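Local coordinates for separin (Saccharomyces cerevisiae, PDB 5U1T), which cleaves the MCD1/SCC1 subunit of cohesin at the onset of anaphase as a caspase-like cysteine protease, and is held inactive by securin for most of the cell cycle, at residues A[238-243]-A[334-339]; A[289-294]-A[330-335]; A[1146-1151]-A[1242-1247]; A[1248-1253]-A[1292-1297]. One frame throughout, in Å; residues are numbered along the deposited sequence.

Contact 1 of 4, residues A[238-243]-A[334-339]; sequences YLNSFY and RLEGLP
The C-terminal end of helix 319-336 meets the flank of helix 236-250 through Glu336 and Asn240, just where Gly337 takes a positive phi and the chain leaves the helix. The main link is a hydrogen bond from Asn240 ND2 to Glu336 O, 3.1 Å long with an N-H...O angle of 153°. The oxygen lies close to the amide plane, while the N-H approaches it tilted 34° out of the carbonyl plane. Asn240 reaches this position with CG anti to the backbone N (chi1 -170°). Its side chain crosses that of Glu336 at about a right angle, with amide and carboxylate planes nearly parallel; the carboxylate is held by Cys295 N and Ile296 N of the adjoining loop. An alanine at Asn240 would probably leave the Glu336 carbonyl without this donor and open a gap beside the carboxylate. Ser241 CB packs against the carbonyls of Leu335 and Glu336, while its OG is hydrogen-bonded to Ser158 OG. Tyr238 CE1 touches Leu335 CD2 at 4.2 Å. Beyond the pair, helix 146-158 packs on Tyr238, and helix 190-203 on Leu239 and Phe242, so helix 236-250 lies between these neighbours and helix 319-336.

Contact 2 of 4, residues A[289-294]-A[330-335]; sequences NRLLWS and WSTIRL
Trp293, whose carbonyl O lies 4.1 Å from Thr332 CG2, carries Leu292 CB over the centre of one indole face, 3.9 Å above the plane; Val270, Ala273 and Ile274 of helix 264-274 also touch this side chain. On the other segment, Trp330 has Ile333 CD1 over one face, displaced toward the rim. Thr332 carries the contact itself. Its OG1 accepts from Leu291 N at 2.7 Å, with an N-H...O angle of 139°, and is also bonded to Cys328 O one turn back in its own helix. That double role follows from chi1 of -48°, which puts OG1 beside the backbone N and CG2 anti to it. Leu291 CG lies 3.8 Å from Thr332 CB, and Leu291 CB packs on Thr332 CG2. A valine in place of Thr332 would probably leave the N-H of Leu291 without its acceptor and the loop less firmly fixed to the helix. Ser331 OG turns back to Val327 O. Thr332 OG1 thus serves as donor and acceptor at once: it can give its proton to the carbonyl of its own helix while the same oxygen accepts from the loop N-H of Leu291, tying residues 289-294, which have no regular structure, to helix 319-336.

Contact 3 of 4, residues A[1146-1151]-A[1242-1247]; sequences LLLSKL and QGFFSP
Lys1150 lies across one face of the Phe1244 ring, with CE almost exactly over the centre: 3.8 Å from the centroid and 5° off the ring normal, a CH-pi contact. NZ follows at 4.3 Å from the same centroid, 25° off the normal, and makes a cation-pi interaction. The bend at chi3 (-59°) turns CE in over the ring, and the lysine and phenylalanine side chains run antiparallel past one another. At the edge of this ring and in its plane sits the carbonyl carbon C of Ser1149, 3.7 Å from Phe1244 CE2, while Leu1148 CB approaches CE2 obliquely at 3.8 Å. Leu1148 also reaches the second aromatic side chain, placing CD1 3.6 Å from Phe1245 CE2, the two side chains crossing at about a right angle. Strand alternation presents Leu1148 and Lys1150 together to the loop and turns Ser1149 away, to His1160. Farther out, strand 1146-1152 is held between strands 1132-1139 and 1157-1163 by backbone bonds such as Lys1150 with Thr1159 and Ser1149 with Thr1136. Phe1244 rests on Thr1159, and Phe1245 on Ile1135 and against the ring of Phe1376. A short 3-10 turn, closed by Phe1245 N to Gln1242 O at 3.2 Å, points Phe1244 at the strand, while the ring of Phe1245 comes round to it from the side. The chemistry is therefore mainly apolar, and the lysine's charge, in a largely buried place, is probably eased in part by the pi cloud beneath it.

Contact 4 of 4, residues A[1248-1253]-A[1292-1297]; sequences EVVDNS and LFLKLN
Glu1248 OE1 and Leu1294 O, 4.4 Å apart across the contact, share one outside partner: NH1 of Arg1347, from helix 1332-1347, makes a salt bridge to the carboxylate and a hydrogen bond to the carbonyl. A single guanidinium nitrogen thus ties the weakly bonded strand 1248-1249 to the end of helix 1287-1294, and its charge would probably favour an ionised Glu1248. Lys1295, its chain extended beyond CG, brings NZ to 3.3 Å from Glu1248 O, though at an angle too poor for a hydrogen bond. The lysine's CE lies against Glu1248 O and, more distantly, 4.3 Å from Val1250 CG1; its side chain also touches Ser1246. Val1250 meets the helix as well, through CG1 at 4.3 Å from Leu1294 CD1; Tyr1346 and Phe1255 touch both of these residues and fill out the apolar patch. Just beyond, Asp1251 occupies the N-cap of helix 1252-1269. Its OD1 accepts from Ser1253 N at 3.2 Å with an N-H...O angle of 149°, the donor coming from above the carboxylate plane, while its own backbone N is bonded to Tyr1346 OH. The arrangement is an aspartate N-cap at the start of a helix that follows a short strand, packed on the end of a neighbouring helix. Within the C50 peptidase region it joins a short strand of the mixed sheet, where Val1249 pairs with Asn1353, to the helices beside it.

In the fold
The four contacts form two pairs at far ends of an elongated molecule, on opposite sides of the chain's centre. Contacts 1 and 2 have centres about 10 Å apart, share Arg334 and Leu335, and both use helix 319-336, in the all-helical N-terminal part. Contacts 3 and 4, centres about 14 Å apart, belong to the C50 peptidase region and reach the same mixed beta-sheet; Gly1243 and Phe1244 pack on Leu1292 between them. From contact 1 to contact 3 the centres are about 127 Å apart. Contacts 1 and 2 close along the chain before contact 3 opens, and contact 4 follows it, so each pair joins parts of its own region and none of the four bridges the helical and peptidase regions.

Contact 1 of 4, residues A[238-243]-A[334-339]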
# COMPACT_ATOMS: atom_id res chain seq x y z
N TYR A 238 4.80 -4.34 -76.14
CA TYR A 238 4.15 -5.37 -75.36
C TYR A 238 4.38 -6.79 -75.88
O TYR A 238 4.61 -7.70 -75.07
CB TYR A 238 2.65 -5.11 -75.29
CG TYR A 238 2.31 -3.85 -74.54
CD1 TYR A 238 2.56 -3.75 -73.16
CD2 TYR A 238 1.76 -2.76 -75.19
CE1 TYR A 238 2.26 -2.60 -72.46
CE2 TYR A 238 1.45 -1.61 -74.50
CZ TYR A 238 1.70 -1.53 -73.14
OH TYR A 238 1.39 -0.38 -72.47
N LEU A 239 4.34 -6.95 -77.21
CA LEU A 239 4.40 -8.24 -77.91
C LEU A 239 5.21 -9.32 -77.20
O LEU A 239 4.75 -10.45 -77.06
CB LEU A 239 4.97 -8.06 -79.33
CG LEU A 239 5.03 -9.20 -80.37
CD1 LEU A 239 6.26 -10.09 -80.22
CD2 LEU A 239 3.77 -10.06 -80.39
N ASN A 240 6.42 -8.96 -76.76
CA ASN A 240 7.26 -9.92 -76.04
C ASN A 240 6.53 -10.53 -74.86
O ASN A 240 6.49 -11.75 -74.72
CB ASN A 240 8.55 -9.27 -75.57
CG ASN A 240 9.54 -10.28 -75.05
OD1 ASN A 240 10.16 -11.02 -75.82
ND2 ASN A 240 9.71 -10.32 -73.73
N SER A 241 5.95 -9.67 -74.02
CA SER A 241 5.22 -10.13 -72.84
C SER A 241 4.12 -11.12 -73.23
O SER A 241 4.05 -12.23 -72.68
CB SER A 241 4.62 -8.93 -72.09
OG SER A 241 4.11 -9.30 -70.81
N PHE A 242 3.29 -10.74 -74.20
CA PHE A 242 2.16 -11.56 -74.63
C PHE A 242 2.56 -12.94 -75.14
O PHE A 242 1.98 -13.95 -74.72
CB PHE A 242 1.38 -10.84 -75.71
CG PHE A 242 0.44 -9.82 -75.18
CD1 PHE A 242 0.86 -8.52 -74.96
CD2 PHE A 242 -0.87 -10.15 -74.90
CE1 PHE A 242 -0.01 -7.57 -74.47
CE2 PHE A 242 -1.74 -9.21 -74.41
CZ PHE A 242 -1.31 -7.92 -74.20
N TYR A 243 3.53 -12.97 -76.05
CA TYR A 243 4.00 -14.21 -76.66
C TYR A 243 4.58 -15.14 -75.60
O TYR A 243 4.31 -16.34 -75.61
CB TYR A 243 5.04 -13.92 -77.76
CG TYR A 243 5.73 -15.14 -78.37
CD1 TYR A 243 6.89 -15.68 -77.80
CD2 TYR A 243 5.25 -15.73 -79.53
CE1 TYR A 243 7.53 -16.78 -78.36
CE2 TYR A 243 5.88 -16.84 -80.10
CZ TYR A 243 7.02 -17.36 -79.51
OH TYR A 243 7.65 -18.46 -80.07
N ARG A 334 10.24 -4.18 -67.33
CA ARG A 334 8.82 -4.30 -67.00
C ARG A 334 8.01 -4.61 -68.26
O ARG A 334 7.24 -5.57 -68.29
CB ARG A 334 8.29 -3.02 -66.34
CG ARG A 334 8.04 -3.17 -64.85
CD ARG A 334 7.08 -2.11 -64.31
NE ARG A 334 5.82 -2.70 -63.86
CZ ARG A 334 4.63 -2.44 -64.39
NH1 ARG A 334 4.53 -1.59 -65.41
NH2 ARG A 334 3.54 -3.02 -63.92
N LEU A 335 8.22 -3.79 -69.29
CA LEU A 335 7.52 -3.91 -70.57
C LEU A 335 7.58 -5.31 -71.15
O LEU A 335 6.55 -5.90 -71.49
CB LEU A 335 8.12 -2.93 -71.58
CG LEU A 335 7.64 -1.51 -71.35
CD1 LEU A 335 8.58 -0.49 -71.99
CD2 LEU A 335 6.20 -1.36 -71.86
N GLU A 336 8.79 -5.84 -71.23
CA GLU A 336 9.03 -7.17 -71.77
C GLU A 336 8.37 -8.24 -70.93
O GLU A 336 7.94 -9.27 -71.45
CB GLU A 336 10.53 -7.41 -71.86
CG GLU A 336 11.20 -6.50 -72.85
CD GLU A 336 10.91 -6.92 -74.26
OE1 GLU A 336 11.43 -7.99 -74.63
OE2 GLU A 336 10.17 -6.20 -75.00
N GLY A 337 8.30 -8.00 -69.62
CA GLY A 337 7.65 -8.92 -68.72
C GLY A 337 8.30 -10.28 -68.74
O GLY A 337 7.64 -11.29 -68.99
N LEU A 338 9.61 -10.31 -68.53
CA LEU A 338 10.33 -11.55 -68.36
C LEU A 338 10.16 -12.07 -66.94
O LEU A 338 10.10 -11.30 -65.98
CB LEU A 338 11.82 -11.36 -68.64
CG LEU A 338 12.44 -11.72 -69.99
CD1 LEU A 338 13.95 -11.59 -69.89
CD2 LEU A 338 12.06 -13.12 -70.44
N PRO A 339 10.09 -13.40 -66.79
CA PRO A 339 10.12 -14.01 -65.46
C PRO A 339 11.42 -13.68 -64.75
O PRO A 339 12.48 -13.68 -65.38
CB PRO A 339 10.01 -15.51 -65.75
CG PRO A 339 9.41 -15.59 -67.12
CD PRO A 339 9.92 -14.40 -67.86

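Contact 2 of 4, residues A[289-294]-A[330-335]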
# COMPACT_ATOMS: atom_id res chain seq x y z
N ASN A 289 12.18 6.67 -72.93
CA ASN A 289 12.45 6.03 -71.65
C ASN A 289 12.51 4.52 -71.77
O ASN A 289 11.92 3.82 -70.97
CB ASN A 289 11.44 6.44 -70.57
CG ASN A 289 11.71 7.79 -70.02
OD1 ASN A 289 10.81 8.44 -69.51
ND2 ASN A 289 12.94 8.23 -70.10
N ARG A 290 13.23 4.01 -72.75
CA ARG A 290 13.37 2.58 -72.88
C ARG A 290 14.61 2.21 -73.63
O ARG A 290 15.49 3.03 -73.84
CB ARG A 290 12.17 1.95 -73.57
CG ARG A 290 11.60 2.77 -74.69
CD ARG A 290 10.32 2.16 -75.22
NE ARG A 290 9.38 3.18 -75.68
CZ ARG A 290 8.91 3.26 -76.92
NH1 ARG A 290 9.29 2.38 -77.84
NH2 ARG A 290 8.07 4.22 -77.25
N LEU A 291 14.67 0.95 -74.02
CA LEU A 291 15.76 0.43 -74.82
C LEU A 291 15.40 0.58 -76.29
O LEU A 291 14.22 0.62 -76.65
CB LEU A 291 16.02 -1.02 -74.47
CG LEU A 291 16.61 -1.12 -73.08
CD1 LEU A 291 17.33 -2.44 -72.87
CD2 LEU A 291 17.55 0.04 -72.85
N LEU A 292 16.39 0.62 -77.16
CA LEU A 292 16.06 0.86 -78.55
C LEU A 292 15.24 -0.29 -79.13
O LEU A 292 14.41 -0.09 -80.02
CB LEU A 292 17.33 1.08 -79.37
CG LEU A 292 18.09 2.33 -78.91
CD1 LEU A 292 19.58 2.23 -79.22
CD2 LEU A 292 17.48 3.57 -79.53
N TRP A 293 15.44 -1.49 -78.58
CA TRP A 293 14.79 -2.68 -79.11
C TRP A 293 13.80 -3.29 -78.12
O TRP A 293 14.08 -3.42 -76.93
CB TRP A 293 15.83 -3.73 -79.49
CG TRP A 293 17.18 -3.15 -79.78
CD1 TRP A 293 17.71 -2.86 -81.01
CD2 TRP A 293 18.18 -2.79 -78.81
NE1 TRP A 293 18.98 -2.34 -80.86
CE2 TRP A 293 19.28 -2.28 -79.53
CE3 TRP A 293 18.24 -2.84 -77.42
CZ2 TRP A 293 20.44 -1.83 -78.88
CZ3 TRP A 293 19.39 -2.39 -76.78
CH2 TRP A 293 20.48 -1.89 -77.52
N SER A 294 12.63 -3.67 -78.64
CA SER A 294 11.72 -4.52 -77.89
C SER A 294 12.01 -5.95 -78.29
O SER A 294 12.68 -6.19 -79.30
CB SER A 294 10.27 -4.16 -78.18
OG SER A 294 10.10 -2.76 -78.10
N TRP A 330 15.29 -0.24 -67.12
CA TRP A 330 14.37 -0.97 -66.25
C TRP A 330 12.93 -0.80 -66.68
O TRP A 330 12.07 -1.62 -66.33
CB TRP A 330 14.56 -0.54 -64.80
CG TRP A 330 15.76 -1.18 -64.22
CD1 TRP A 330 16.98 -0.61 -64.02
CD2 TRP A 330 15.88 -2.54 -63.80
NE1 TRP A 330 17.85 -1.53 -63.49
CE2 TRP A 330 17.20 -2.73 -63.35
CE3 TRP A 330 14.99 -3.62 -63.76
CZ2 TRP A 330 17.66 -3.96 -62.86
CZ3 TRP A 330 15.45 -4.85 -63.26
CH2 TRP A 330 16.78 -5.00 -62.82
N SER A 331 12.65 0.24 -67.46
CA SER A 331 11.32 0.40 -68.00
C SER A 331 11.08 -0.67 -69.06
O SER A 331 9.98 -1.21 -69.16
CB SER A 331 11.12 1.79 -68.57
OG SER A 331 11.54 2.78 -67.66
N THR A 332 12.11 -0.99 -69.84
CA THR A 332 11.97 -2.02 -70.86
C THR A 332 11.83 -3.39 -70.21
O THR A 332 11.15 -4.27 -70.75
CB THR A 332 13.16 -2.05 -71.86
OG1 THR A 332 13.43 -0.72 -72.33
CG2 THR A 332 12.84 -2.94 -73.06
N ILE A 333 12.45 -3.58 -69.04
CA ILE A 333 12.35 -4.87 -68.35
C ILE A 333 10.90 -5.16 -67.95
O ILE A 333 10.40 -6.25 -68.22
CB ILE A 333 13.25 -4.92 -67.09
CG1 ILE A 333 14.72 -4.85 -67.50
CG2 ILE A 333 12.98 -6.19 -66.30
CD1 ILE A 333 15.67 -5.57 -66.58
N ARG A 334 10.24 -4.18 -67.33
CA ARG A 334 8.82 -4.30 -67.00
C ARG A 334 8.01 -4.61 -68.26
O ARG A 334 7.24 -5.57 -68.29
CB ARG A 334 8.29 -3.02 -66.34
CG ARG A 334 8.04 -3.17 -64.85
CD ARG A 334 7.08 -2.11 -64.31
NE ARG A 334 5.82 -2.70 -63.86
CZ ARG A 334 4.63 -2.44 -64.39
NH1 ARG A 334 4.53 -1.59 -65.41
NH2 ARG A 334 3.54 -3.02 -63.92
N LEU A 335 8.22 -3.79 -69.29
CA LEU A 335 7.52 -3.91 -70.57
C LEU A 335 7.58 -5.31 -71.15
O LEU A 335 6.55 -5.90 -71.49
CB LEU A 335 8.12 -2.93 -71.58
CG LEU A 335 7.64 -1.51 -71.35
CD1 LEU A 335 8.58 -0.49 -71.99
CD2 LEU A 335 6.20 -1.36 -71.86

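Contact 3 of 4, residues A[1146-1151]-A[1242-1247]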
# COMPACT_ATOMS: atom_id res chain seq x y z
N LEU A 1146 -6.01 -4.00 47.44
CA LEU A 1146 -4.82 -3.17 47.67
C LEU A 1146 -3.66 -4.10 47.99
O LEU A 1146 -3.86 -5.19 48.54
CB LEU A 1146 -5.05 -2.17 48.79
CG LEU A 1146 -3.99 -1.07 48.95
CD1 LEU A 1146 -4.05 -0.08 47.80
CD2 LEU A 1146 -4.17 -0.37 50.28
N LEU A 1147 -2.47 -3.69 47.62
CA LEU A 1147 -1.30 -4.54 47.70
C LEU A 1147 -0.14 -3.80 48.32
O LEU A 1147 0.37 -2.85 47.74
CB LEU A 1147 -0.89 -5.04 46.32
CG LEU A 1147 -1.81 -5.91 45.47
CD1 LEU A 1147 -1.05 -6.29 44.22
CD2 LEU A 1147 -2.25 -7.14 46.24
N LEU A 1148 0.28 -4.25 49.50
CA LEU A 1148 1.42 -3.67 50.17
C LEU A 1148 2.58 -4.67 50.20
O LEU A 1148 2.38 -5.86 50.38
CB LEU A 1148 1.04 -3.26 51.59
CG LEU A 1148 -0.25 -2.46 51.76
CD1 LEU A 1148 -0.46 -2.09 53.22
CD2 LEU A 1148 -0.23 -1.21 50.89
N SER A 1149 3.80 -4.18 50.01
CA SER A 1149 4.98 -4.99 50.29
C SER A 1149 5.97 -4.12 51.02
O SER A 1149 5.90 -2.90 50.93
CB SER A 1149 5.61 -5.55 49.01
OG SER A 1149 4.69 -6.38 48.34
N LYS A 1150 6.88 -4.74 51.74
CA LYS A 1150 7.83 -3.98 52.53
C LYS A 1150 9.17 -4.66 52.44
O LYS A 1150 9.27 -5.88 52.39
CB LYS A 1150 7.40 -3.86 53.99
CG LYS A 1150 8.19 -2.82 54.78
CD LYS A 1150 8.25 -3.15 56.27
CE LYS A 1150 6.86 -3.25 56.90
NZ LYS A 1150 6.80 -4.03 58.18
N LEU A 1151 10.21 -3.84 52.42
CA LEU A 1151 11.56 -4.31 52.28
C LEU A 1151 12.41 -3.66 53.36
O LEU A 1151 12.66 -2.46 53.33
CB LEU A 1151 12.06 -3.97 50.89
CG LEU A 1151 13.22 -4.77 50.32
CD1 LEU A 1151 13.04 -4.92 48.81
CD2 LEU A 1151 14.55 -4.10 50.67
N GLN A 1242 -2.22 -0.83 59.99
CA GLN A 1242 -1.59 0.45 59.81
C GLN A 1242 -0.18 0.35 60.34
O GLN A 1242 0.65 1.17 60.04
CB GLN A 1242 -2.34 1.53 60.55
CG GLN A 1242 -3.76 1.72 60.10
CD GLN A 1242 -4.34 3.00 60.62
OE1 GLN A 1242 -3.72 3.68 61.40
NE2 GLN A 1242 -5.53 3.33 60.18
N GLY A 1243 0.07 -0.65 61.17
CA GLY A 1243 1.39 -0.90 61.72
C GLY A 1243 2.44 -1.39 60.74
O GLY A 1243 3.64 -1.36 61.05
N PHE A 1244 2.00 -1.84 59.56
CA PHE A 1244 2.89 -2.25 58.48
C PHE A 1244 3.71 -1.04 58.05
O PHE A 1244 4.84 -1.17 57.59
CB PHE A 1244 2.06 -2.82 57.32
CG PHE A 1244 2.87 -3.58 56.27
CD1 PHE A 1244 3.30 -4.88 56.51
CD2 PHE A 1244 3.16 -3.00 55.05
CE1 PHE A 1244 4.01 -5.57 55.55
CE2 PHE A 1244 3.87 -3.69 54.08
CZ PHE A 1244 4.30 -4.98 54.33
N PHE A 1245 3.13 0.15 58.23
CA PHE A 1245 3.78 1.39 57.86
C PHE A 1245 4.62 1.99 58.98
O PHE A 1245 5.34 2.98 58.77
CB PHE A 1245 2.74 2.42 57.41
CG PHE A 1245 2.14 2.10 56.09
CD1 PHE A 1245 2.79 2.50 54.92
CD2 PHE A 1245 0.96 1.38 56.01
CE1 PHE A 1245 2.25 2.19 53.69
CE2 PHE A 1245 0.41 1.07 54.79
CZ PHE A 1245 1.05 1.48 53.62
N SER A 1246 4.53 1.40 60.16
CA SER A 1246 5.14 2.01 61.34
C SER A 1246 6.66 2.07 61.23
O SER A 1246 7.32 1.09 60.85
CB SER A 1246 4.74 1.26 62.61
OG SER A 1246 5.63 1.56 63.67
N PRO A 1247 7.22 3.24 61.55
CA PRO A 1247 8.66 3.48 61.52
C PRO A 1247 9.38 2.88 62.72
O PRO A 1247 10.60 2.98 62.76
CB PRO A 1247 8.76 5.00 61.52
CG PRO A 1247 7.54 5.43 62.24
CD PRO A 1247 6.47 4.47 61.85

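Contact 4 of 4, residues A[1248-1253]-A[1292-1297]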
# COMPACT_ATOMS: atom_id res chain seq x y z
N GLU A 1248 8.64 2.28 63.66
CA GLU A 1248 9.22 1.76 64.91
C GLU A 1248 10.00 0.46 64.73
O GLU A 1248 9.56 -0.44 64.01
CB GLU A 1248 8.12 1.53 65.94
CG GLU A 1248 7.43 2.78 66.45
CD GLU A 1248 6.42 2.49 67.57
OE1 GLU A 1248 6.54 1.44 68.24
OE2 GLU A 1248 5.50 3.30 67.77
N VAL A 1249 11.15 0.33 65.39
CA VAL A 1249 11.83 -0.96 65.47
C VAL A 1249 11.71 -1.57 66.88
O VAL A 1249 12.06 -0.92 67.87
CB VAL A 1249 13.31 -0.86 65.12
CG1 VAL A 1249 13.89 -2.25 64.87
CG2 VAL A 1249 13.51 0.03 63.92
N VAL A 1250 11.24 -2.81 66.98
CA VAL A 1250 11.10 -3.42 68.30
C VAL A 1250 12.47 -3.70 68.92
O VAL A 1250 13.39 -4.12 68.22
CB VAL A 1250 10.26 -4.73 68.25
CG1 VAL A 1250 8.95 -4.48 67.54
CG2 VAL A 1250 11.04 -5.85 67.57
N ASP A 1251 12.60 -3.45 70.22
CA ASP A 1251 13.77 -3.91 70.97
C ASP A 1251 13.78 -5.43 71.00
O ASP A 1251 12.83 -6.07 71.45
CB ASP A 1251 13.78 -3.35 72.39
CG ASP A 1251 14.86 -3.98 73.26
OD1 ASP A 1251 15.85 -4.54 72.72
OD2 ASP A 1251 14.73 -3.92 74.50
N ASN A 1252 14.88 -6.02 70.53
CA ASN A 1252 14.93 -7.46 70.39
C ASN A 1252 14.82 -8.25 71.70
O ASN A 1252 14.20 -9.33 71.72
CB ASN A 1252 16.20 -7.86 69.65
CG ASN A 1252 16.29 -9.36 69.43
OD1 ASN A 1252 16.95 -10.07 70.21
ND2 ASN A 1252 15.62 -9.86 68.38
N SER A 1253 15.42 -7.75 72.79
CA SER A 1253 15.36 -8.47 74.06
C SER A 1253 13.93 -8.49 74.59
O SER A 1253 13.43 -9.53 75.06
CB SER A 1253 16.31 -7.85 75.10
OG SER A 1253 16.25 -6.43 75.12
N LEU A 1292 3.57 -6.64 65.10
CA LEU A 1292 2.51 -5.68 64.83
C LEU A 1292 1.77 -5.33 66.11
O LEU A 1292 1.28 -4.22 66.25
CB LEU A 1292 1.53 -6.24 63.79
CG LEU A 1292 2.00 -6.25 62.34
CD1 LEU A 1292 0.91 -6.82 61.46
CD2 LEU A 1292 2.38 -4.85 61.91
N PHE A 1293 1.69 -6.28 67.04
CA PHE A 1293 1.00 -6.06 68.32
C PHE A 1293 1.75 -5.04 69.15
O PHE A 1293 1.15 -4.08 69.65
CB PHE A 1293 0.83 -7.39 69.08
CG PHE A 1293 -0.26 -8.26 68.53
CD1 PHE A 1293 0.00 -9.14 67.48
CD2 PHE A 1293 -1.55 -8.18 69.03
CE1 PHE A 1293 -1.00 -9.92 66.95
CE2 PHE A 1293 -2.55 -8.96 68.52
CZ PHE A 1293 -2.27 -9.83 67.47
N LEU A 1294 3.06 -5.23 69.27
CA LEU A 1294 3.95 -4.30 69.94
C LEU A 1294 3.92 -2.91 69.32
O LEU A 1294 4.32 -1.94 69.95
CB LEU A 1294 5.38 -4.82 69.92
CG LEU A 1294 5.64 -6.05 70.76
CD1 LEU A 1294 7.13 -6.25 71.00
CD2 LEU A 1294 4.87 -5.93 72.06
N LYS A 1295 3.46 -2.79 68.09
CA LYS A 1295 3.50 -1.49 67.48
C LYS A 1295 2.20 -0.72 67.74
O LYS A 1295 2.13 0.48 67.49
CB LYS A 1295 3.84 -1.61 65.98
CG LYS A 1295 5.34 -1.87 65.75
CD LYS A 1295 5.70 -2.27 64.33
CE LYS A 1295 7.22 -2.43 64.19
NZ LYS A 1295 7.70 -2.97 62.88
N LEU A 1296 1.19 -1.38 68.28
CA LEU A 1296 -0.02 -0.66 68.65
C LEU A 1296 0.22 0.32 69.84
O LEU A 1296 1.09 0.10 70.68
CB LEU A 1296 -1.13 -1.65 69.03
CG LEU A 1296 -1.53 -2.71 68.01
CD1 LEU A 1296 -2.19 -3.90 68.70
CD2 LEU A 1296 -2.45 -2.11 66.97
N ASN A 1297 -0.56 1.41 69.89
CA ASN A 1297 -0.52 2.35 71.00
C ASN A 1297 -1.79 2.25 71.83
O ASN A 1297 -2.85 2.71 71.39
CB ASN A 1297 -0.33 3.78 70.49
CG ASN A 1297 -0.24 4.82 71.63
OD1 ASN A 1297 -0.26 4.47 72.83
ND2 ASN A 1297 -0.15 6.09 71.25